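Local coordinates for protein Phl p 3 allergen (Phleum pratense, PDB 3FT1) that is a major grass pollen allergen recognised by IgE, a secreted beta-barrel protein related to the C-terminal domain of the expansins, at residues 23-26 / 27-30. Sequence-based numbering, arbitrary orientation.
Sequences YTRP and GDSL
Two donors grip OD2 of Asp28: NH1 of Arg25, in a salt bridge 2.9 Å from OD2, and the hydroxyl OG of Ser71. NH1 reaches OD2 on its anti side, and the bond is bent, 135° at the hydrogen, with OD2 of Asp28 lying off the guanidinium plane and the two planes 73° apart. Arg25 gets there with CG anti to its own N (chi1 -176°) and the chain stretched out as far as NE, so CG and CD run past Asp28 CB, with CD 3.9 Å from that CB. The other oxygen, Asp28 OD1, takes the backbone N of Ser29 at 2.9 Å and also the N of Gly73; the carboxylate is thus pinned at both ends, which probably helps it stay ionised. Residues 25 to 28 form a type II beta turn closed by Asp28 N to Arg25 O (2.9 Å), with Gly27 at the positive-phi corner. Water 1 ties the two limbs again, accepting from Arg25 N and donating to Asp28 O. Further back, Leu30 lays its CD1 over one face of the Tyr23 ring, a CH-pi contact 4.0 Å from the centroid, while its CD2 meets Tyr23 CB. The turn lies at the surface, where the chain passes from strand 16-24 into strand 30-36; Tyr23 and Leu30, at the adjoining strand ends, also touch strand 65-71 through Ser71 and Phe69, respectively.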
loop_
_atom_site.group_PDB
_atom_site.type_symbol
_atom_site.label_atom_id
_atom_site.label_comp_id
_atom_site.label_asym_id
_atom_site.label_seq_id
_atom_site.Cartn_x
_atom_site.Cartn_y
_atom_site.Cartn_z
ATOM N N TYR A 23 7.553 -5.485 3.010
ATOM C CA TYR A 23 7.074 -5.394 4.378
ATOM C C TYR A 23 8.006 -6.201 5.250
ATOM O O TYR A 23 8.281 -7.365 4.965
ATOM C CB TYR A 23 5.657 -5.967 4.454
ATOM C CG TYR A 23 5.060 -6.092 5.842
ATOM C CD1 TYR A 23 4.232 -5.102 6.352
ATOM C CD2 TYR A 23 5.296 -7.219 6.627
ATOM C CE1 TYR A 23 3.661 -5.219 7.611
ATOM C CE2 TYR A 23 4.732 -7.344 7.891
ATOM C CZ TYR A 23 3.914 -6.340 8.371
ATOM O OH TYR A 23 3.346 -6.431 9.618
ATOM N N THR A 24 8.499 -5.567 6.304
ATOM C CA THR A 24 9.453 -6.191 7.203
ATOM C C THR A 24 8.945 -6.106 8.630
ATOM O O THR A 24 8.851 -5.016 9.194
ATOM C CB THR A 24 10.803 -5.452 7.162
ATOM O OG1 THR A 24 11.265 -5.362 5.812
ATOM C CG2 THR A 24 11.822 -6.177 7.994
ATOM N N ARG A 25 8.623 -7.261 9.209
ATOM C CA ARG A 25 8.300 -7.348 10.630
ATOM C C ARG A 25 8.867 -8.661 11.144
ATOM O O ARG A 25 8.403 -9.724 10.755
ATOM C CB ARG A 25 6.790 -7.312 10.881
ATOM C CG ARG A 25 6.464 -7.299 12.374
ATOM C CD ARG A 25 4.981 -7.233 12.711
ATOM N NE ARG A 25 4.846 -6.909 14.131
ATOM C CZ ARG A 25 4.661 -7.800 15.103
ATOM N NH1 ARG A 25 4.534 -9.092 14.826
ATOM N NH2 ARG A 25 4.589 -7.394 16.360
ATOM N N PRO A 26 9.870 -8.586 12.022
ATOM C CA PRO A 26 10.577 -9.796 12.449
ATOM C C PRO A 26 9.628 -10.914 12.861
ATOM O O PRO A 26 8.725 -10.705 13.675
ATOM C CB PRO A 26 11.396 -9.314 13.650
ATOM C CG PRO A 26 11.612 -7.869 13.404
ATOM C CD PRO A 26 10.370 -7.377 12.702
ATOM N N GLY A 27 9.837 -12.095 12.287
ATOM C CA GLY A 27 9.071 -13.278 12.636
ATOM C C GLY A 27 7.640 -13.263 12.137
ATOM O O GLY A 27 6.831 -14.096 12.538
ATOM N N ASP A 28 7.325 -12.314 11.260
ATOM C CA ASP A 28 5.947 -12.127 10.798
ATOM C C ASP A 28 5.979 -11.856 9.303
ATOM O O ASP A 28 7.045 -11.663 8.720
ATOM C CB ASP A 28 5.317 -10.937 11.527
ATOM C CG ASP A 28 3.802 -11.087 11.729
ATOM O OD1 ASP A 28 3.165 -11.943 11.070
ATOM O OD2 ASP A 28 3.252 -10.324 12.555
ATOM N N SER A 29 4.811 -11.845 8.675
ATOM C CA SER A 29 4.733 -11.522 7.257
ATOM C C SER A 29 3.394 -10.876 6.966
ATOM O O SER A 29 2.481 -10.926 7.779
ATOM C CB SER A 29 4.927 -12.768 6.389
ATOM O OG SER A 29 3.917 -13.731 6.645
ATOM N N LEU A 30 3.291 -10.257 5.801
ATOM C CA LEU A 30 2.083 -9.547 5.427
ATOM C C LEU A 30 0.986 -10.543 5.064
ATOM O O LEU A 30 1.241 -11.524 4.365
ATOM C CB LEU A 30 2.402 -8.655 4.233
ATOM C CG LEU A 30 1.511 -7.479 3.877
ATOM C CD1 LEU A 30 1.113 -6.690 5.113
ATOM C CD2 LEU A 30 2.260 -6.600 2.875
HETATM O O HOH W 1 8.724 -9.574 7.655
#